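Local coordinates for ketosynthase (Streptomyces sp. MSC090213JE08, PDB 6KXD), which probably works in polyketide chain extension, as one subunit of the ketosynthase/chain length factor pair that makes the polyketide chain of ishigamide in a highly reducing type II polyketide synthase, at residues 137-140 with 141-145; 123-126 with 127-130. All coordinates share one frame; numbering follows the deposited sequence.

Overall arrangement
The two contacts show how one helix can be capped at its start and followed at its end by a turn. Interaction 2 (123-126 with 127-130) forms the capped first turn of helix 125-137, about 19 Å from the centre of the chain. Interaction 1 (137-140 with 141-145) is the turn that follows the last residue of that helix, about 34 Å from the centre, on the same side. Their centres lie about 16 Å apart and their nearest atoms about 6 Å, so they do not touch and are related through the intervening helix. Both also meet the partner chain: interaction 2 packs against its I119, L123 and K203, interaction 1 against its G49, F50 and R210.

Interaction 1 of 2, residues 137-140 with 141-145; sequences TNAR and PFYVD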
ATOM      1  N   THR B 137     -25.450  10.569  -9.748  1.00 52.38           N
ATOM      2  CA  THR B 137     -26.921  10.458  -9.826  1.00 56.11           C
ATOM      3  C   THR B 137     -27.647  11.398  -8.843  1.00 60.39           C
ATOM      4  O   THR B 137     -28.844  11.577  -8.960  1.00 65.21           O
ATOM      5  CB  THR B 137     -27.368   9.018  -9.564  1.00 59.31           C
ATOM      6  OG1 THR B 137     -26.983   8.676  -8.231  1.00 56.73           O
ATOM      7  CG2 THR B 137     -26.801   8.036 -10.569  1.00 55.66           C
ATOM      8  N   ASN B 138     -26.929  11.988  -7.886  1.00 55.41           N
ATOM      9  CA  ASN B 138     -27.526  12.873  -6.889  1.00 60.20           C
ATOM     10  C   ASN B 138     -27.554  14.303  -7.443  1.00 60.88           C
ATOM     11  O   ASN B 138     -27.211  14.524  -8.585  1.00 52.94           O
ATOM     12  CB  ASN B 138     -26.814  12.769  -5.540  1.00 60.07           C
ATOM     13  CG  ASN B 138     -27.279  11.575  -4.737  1.00 58.95           C
ATOM     14  OD1 ASN B 138     -28.240  10.916  -5.131  1.00 56.61           O
ATOM     15  ND2 ASN B 138     -26.589  11.286  -3.637  1.00 53.04           N
ATOM     16  N   ALA B 139     -27.985  15.256  -6.613  1.00 62.11           N
ATOM     17  CA  ALA B 139     -28.339  16.595  -7.059  1.00 64.82           C
ATOM     18  C   ALA B 139     -27.097  17.318  -7.563  1.00 61.48           C
ATOM     19  O   ALA B 139     -27.141  17.995  -8.591  1.00 64.28           O
ATOM     20  CB  ALA B 139     -28.986  17.374  -5.937  1.00 62.00           C
ATOM     21  N   ARG B 140     -26.032  17.226  -6.766  1.00 57.57           N
ATOM     22  CA  ARG B 140     -24.765  17.748  -7.119  1.00 55.67           C
ATOM     23  C   ARG B 140     -23.746  16.618  -6.976  1.00 52.02           C
ATOM     24  O   ARG B 140     -24.031  15.609  -6.324  1.00 52.19           O
ATOM     25  CB  ARG B 140     -24.524  19.016  -6.304  1.00 56.74           C
ATOM     26  CG  ARG B 140     -25.444  20.150  -6.753  1.00 60.77           C
ATOM     27  CD  ARG B 140     -25.173  21.484  -6.109  1.00 61.26           C
ATOM     28  NE  ARG B 140     -23.885  22.062  -6.457  1.00 62.30           N
ATOM     29  CZ  ARG B 140     -23.210  22.882  -5.663  1.00 60.32           C
ATOM     30  NH1 ARG B 140     -23.671  23.163  -4.456  1.00 66.97           N
ATOM     31  NH2 ARG B 140     -22.073  23.416  -6.065  1.00 62.35           N
ATOM     32  N   PRO B 141     -22.581  16.717  -7.645  1.00 56.26           N
ATOM     33  CA  PRO B 141     -21.655  15.579  -7.736  1.00 51.50           C
ATOM     34  C   PRO B 141     -20.796  15.320  -6.482  1.00 59.77           C
ATOM     35  O   PRO B 141     -19.907  14.457  -6.502  1.00 56.14           O
ATOM     36  CB  PRO B 141     -20.774  15.976  -8.927  1.00 54.89           C
ATOM     37  CG  PRO B 141     -20.716  17.476  -8.851  1.00 57.46           C
ATOM     38  CD  PRO B 141     -22.106  17.884  -8.400  1.00 52.56           C
ATOM     39  N   PHE B 142     -21.011  16.101  -5.423  1.00 52.25           N
ATOM     40  CA  PHE B 142     -20.347  15.879  -4.144  1.00 52.44           C
ATOM     41  C   PHE B 142     -21.395  15.650  -3.060  1.00 55.24           C
ATOM     42  O   PHE B 142     -21.058  15.696  -1.873  1.00 60.78           O
ATOM     43  CB  PHE B 142     -19.422  17.048  -3.842  1.00 51.09           C
ATOM     44  CG  PHE B 142     -20.112  18.371  -3.655  1.00 54.88           C
ATOM     45  CD1 PHE B 142     -20.485  19.135  -4.750  1.00 54.65           C
ATOM     46  CD2 PHE B 142     -20.330  18.879  -2.384  1.00 60.51           C
ATOM     47  CE1 PHE B 142     -21.075  20.377  -4.576  1.00 56.67           C
ATOM     48  CE2 PHE B 142     -20.922  20.119  -2.211  1.00 57.24           C
ATOM     49  CZ  PHE B 142     -21.297  20.865  -3.309  1.00 59.31           C
ATOM     50  N   TYR B 143     -22.628  15.367  -3.501  1.00 50.36           N
ATOM     51  CA  TYR B 143     -23.759  14.983  -2.647  1.00 53.18           C
ATOM     52  C   TYR B 143     -23.741  13.462  -2.462  1.00 48.87           C
ATOM     53  O   TYR B 143     -24.542  12.696  -2.988  1.00 47.41           O
ATOM     54  CB  TYR B 143     -25.074  15.553  -3.188  1.00 53.77           C
ATOM     55  CG  TYR B 143     -25.211  17.053  -2.988  1.00 51.03           C
ATOM     56  CD1 TYR B 143     -24.104  17.845  -2.669  1.00 45.21           C
ATOM     57  CD2 TYR B 143     -26.434  17.704  -3.165  1.00 56.44           C
ATOM     58  CE1 TYR B 143     -24.203  19.220  -2.482  1.00 55.29           C
ATOM     59  CE2 TYR B 143     -26.550  19.089  -2.999  1.00 52.37           C
ATOM     60  CZ  TYR B 143     -25.433  19.845  -2.655  1.00 55.23           C
ATOM     61  OH  TYR B 143     -25.485  21.202  -2.478  1.00 58.09           O
ATOM     62  N   VAL B 144     -22.802  13.059  -1.611  1.00 49.95           N
ATOM     63  CA  VAL B 144     -22.541  11.678  -1.304  1.00 51.05           C
ATOM     64  C   VAL B 144     -22.943  11.422   0.153  1.00 56.56           C
ATOM     65  O   VAL B 144     -23.105  12.389   0.948  1.00 53.52           O
ATOM     66  CB  VAL B 144     -21.044  11.381  -1.520  1.00 52.81           C
ATOM     67  CG1 VAL B 144     -20.613  11.678  -2.944  1.00 51.47           C
ATOM     68  CG2 VAL B 144     -20.170  12.154  -0.548  1.00 60.46           C
ATOM     69  N   ASP B 145     -23.081  10.132   0.490  1.00 49.65           N
ATOM     70  CA  ASP B 145     -23.146   9.661   1.898  1.00 47.92           C
ATOM     71  C   ASP B 145     -21.818  10.003   2.585  1.00 48.65           C
ATOM     72  O   ASP B 145     -20.833   9.273   2.497  1.00 51.79           O
ATOM     73  CB  ASP B 145     -23.532   8.184   1.936  1.00 49.96           C
ATOM     74  CG  ASP B 145     -23.725   7.630   3.336  1.00 50.97           C
ATOM     75  OD1 ASP B 145     -23.294   8.299   4.284  1.00 51.99           O
ATOM     76  OD2 ASP B 145     -24.275   6.526   3.439  1.00 56.73           O
TER
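Between R140 and Y143 the backbone reverses through a beta turn, closed by Y143 N donating to R140 O at 3.2 Å. The side chain of N138 bridges the far end of the loop: its ND2 reaches Y143 O at 2.6 Å in an almost straight bond (176°), the acceptor lying in the plane of the N138 amide. The amide thus ties the first loop residue after the helix to the end of the turn. This turn follows helix 125-137 directly, and the beta turn runs straight into an inverse gamma turn centred on Y143. With its CG beside the backbone N (chi1 -73°), the Y143 ring is carried back against R140, whose CB sits over the ring centre at 3.6 Å in a CH-pi contact. A139 CB touches the same ring at CD2, 3.8 Å away. Farther out, the R140 chain bends at chi3 and presents one face of its guanidinium to the rim of F142, CZ lying 3.5 Å from CE1 with the planes nearly perpendicular (84°). R140 NH1 makes a weak bond to Y143 OH, while NE donates to G49 O of the partner chain. With R140 replaced by an alanine, the G49 carbonyl of the partner chain and Y143 OH would probably lose these donors, and the edge of F142 its guanidinium neighbour. F142 also makes a cation-pi contact with K209 of the partner chain.

Interaction 2 of 2, residues 123-126 with 127-130; sequences GSLE and NVTD
T129 grips the carbonyl of L125 twice, a worked case of a helix whose side chains reinforce its own backbone. Its N donates to L125 O at 3.0 Å, and its OG1, placed between the backbone N and the carbonyl carbon (chi1 60°), donates to the same oxygen at 2.7 Å from the opposite face of the carbonyl plane. One turn earlier S124 is the N-cap of helix 125-137: OG, anti to its own N (chi1 177°), accepts from N127 N at 2.9 Å, and S124 O accepts from V128 N. The OG is hydrogen-bonded to E207 as well, so one hydroxyl links the cap to a neighbouring part of the chain.

This is the buried, close-packed flank. L125 and V128 lie side by side, CD2 meeting CG1 at 4.0 Å, and V128 CG1 also rests 3.4 Å from L125 O. L125 and T129 pack on helix 210-219, and I119 and L123 of the partner chain cover them further. N127, buried too, donates through ND2 to the carbonyl oxygen of R148.

The other flank is looser and partly exposed. Here E126 and D130 share a routine helical bond from D130 N to E126 O, yet their carboxylates stay apart, turned 69° against each other with OE2 and OD2 4.2 Å distant. R148 forms a salt bridge to D130 OD2 and packs against E126. The chemistry thus implies a helix start whose N127 amide is met by the S124 hydroxyl and whose neighbouring acidic groups are probably made tolerable by the salt bridge from D130 to R148.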
ATOM      1  N   GLY B 123      -9.252  -2.291  -1.893  1.00 39.32           N
ATOM      2  CA  GLY B 123     -10.113  -1.791  -0.821  1.00 34.55           C
ATOM      3  C   GLY B 123     -11.583  -2.169  -1.010  1.00 38.86           C
ATOM      4  O   GLY B 123     -11.955  -3.217  -1.566  1.00 39.91           O
ATOM      5  N   SER B 124     -12.469  -1.317  -0.469  1.00 38.19           N
ATOM      6  CA  SER B 124     -13.880  -1.557  -0.587  1.00 38.22           C
ATOM      7  C   SER B 124     -14.323  -0.958  -1.917  1.00 38.58           C
ATOM      8  O   SER B 124     -14.503   0.251  -2.038  1.00 38.85           O
ATOM      9  CB  SER B 124     -14.693  -0.950   0.513  1.00 35.65           C
ATOM     10  OG  SER B 124     -16.067  -1.195   0.252  1.00 37.61           O
ATOM     11  N   LEU B 125     -14.429  -1.795  -2.936  1.00 38.04           N
ATOM     12  CA  LEU B 125     -14.999  -1.284  -4.176  1.00 40.62           C
ATOM     13  C   LEU B 125     -16.483  -0.968  -3.978  1.00 41.84           C
ATOM     14  O   LEU B 125     -17.011  -0.171  -4.717  1.00 41.73           O
ATOM     15  CB  LEU B 125     -14.818  -2.304  -5.284  1.00 40.16           C
ATOM     16  CG  LEU B 125     -13.373  -2.448  -5.702  1.00 47.09           C
ATOM     17  CD1 LEU B 125     -13.141  -3.786  -6.426  1.00 53.18           C
ATOM     18  CD2 LEU B 125     -12.949  -1.249  -6.526  1.00 45.71           C
ATOM     19  N   GLU B 126     -17.133  -1.591  -3.000  1.00 38.90           N
ATOM     20  CA  GLU B 126     -18.513  -1.238  -2.694  1.00 39.97           C
ATOM     21  C   GLU B 126     -18.582   0.235  -2.252  1.00 43.43           C
ATOM     22  O   GLU B 126     -19.459   0.997  -2.706  1.00 42.76           O
ATOM     23  CB  GLU B 126     -19.110  -2.127  -1.619  1.00 40.90           C
ATOM     24  CG  GLU B 126     -20.547  -1.746  -1.265  1.00 46.23           C
ATOM     25  CD  GLU B 126     -21.211  -2.684  -0.283  1.00 51.19           C
ATOM     26  OE1 GLU B 126     -20.498  -3.374   0.458  1.00 47.56           O
ATOM     27  OE2 GLU B 126     -22.444  -2.714  -0.261  1.00 58.35           O
ATOM     28  N   ASN B 127     -17.655   0.658  -1.388  1.00 41.23           N
ATOM     29  CA  ASN B 127     -17.664   2.002  -0.877  1.00 40.47           C
ATOM     30  C   ASN B 127     -17.457   3.004  -2.029  1.00 45.66           C
ATOM     31  O   ASN B 127     -18.230   3.990  -2.180  1.00 41.30           O
ATOM     32  CB  ASN B 127     -16.629   2.174   0.235  1.00 41.13           C
ATOM     33  CG  ASN B 127     -16.589   3.568   0.783  1.00 42.79           C
ATOM     34  OD1 ASN B 127     -16.146   4.462   0.095  1.00 42.35           O
ATOM     35  ND2 ASN B 127     -17.027   3.743   2.020  1.00 41.79           N
ATOM     36  N   VAL B 128     -16.434   2.760  -2.852  1.00 41.99           N
ATOM     37  CA  VAL B 128     -15.988   3.729  -3.790  1.00 47.01           C
ATOM     38  C   VAL B 128     -17.028   3.835  -4.918  1.00 39.03           C
ATOM     39  O   VAL B 128     -17.250   4.933  -5.411  1.00 42.72           O
ATOM     40  CB  VAL B 128     -14.589   3.419  -4.328  1.00 45.23           C
ATOM     41  CG1 VAL B 128     -14.581   2.161  -5.163  1.00 46.26           C
ATOM     42  CG2 VAL B 128     -14.043   4.591  -5.127  1.00 51.00           C
ATOM     43  N   THR B 129     -17.610   2.714  -5.302  1.00 38.87           N
ATOM     44  CA  THR B 129     -18.589   2.672  -6.385  1.00 41.26           C
ATOM     45  C   THR B 129     -19.924   3.250  -5.912  1.00 44.82           C
ATOM     46  O   THR B 129     -20.612   3.887  -6.661  1.00 45.80           O
ATOM     47  CB  THR B 129     -18.837   1.282  -6.976  1.00 41.24           C
ATOM     48  OG1 THR B 129     -19.329   0.334  -6.032  1.00 43.53           O
ATOM     49  CG2 THR B 129     -17.599   0.758  -7.673  1.00 43.04           C
ATOM     50  N   ASP B 130     -20.269   3.035  -4.646  1.00 44.00           N
ATOM     51  CA  ASP B 130     -21.466   3.676  -4.089  1.00 45.13           C
ATOM     52  C   ASP B 130     -21.261   5.193  -4.075  1.00 47.40           C
ATOM     53  O   ASP B 130     -22.161   5.927  -4.455  1.00 46.56           O
ATOM     54  CB  ASP B 130     -21.838   3.132  -2.712  1.00 45.43           C
ATOM     55  CG  ASP B 130     -22.479   1.761  -2.698  1.00 49.54           C
ATOM     56  OD1 ASP B 130     -22.812   1.207  -3.782  1.00 49.63           O
ATOM     57  OD2 ASP B 130     -22.613   1.232  -1.577  1.00 52.76           O
TER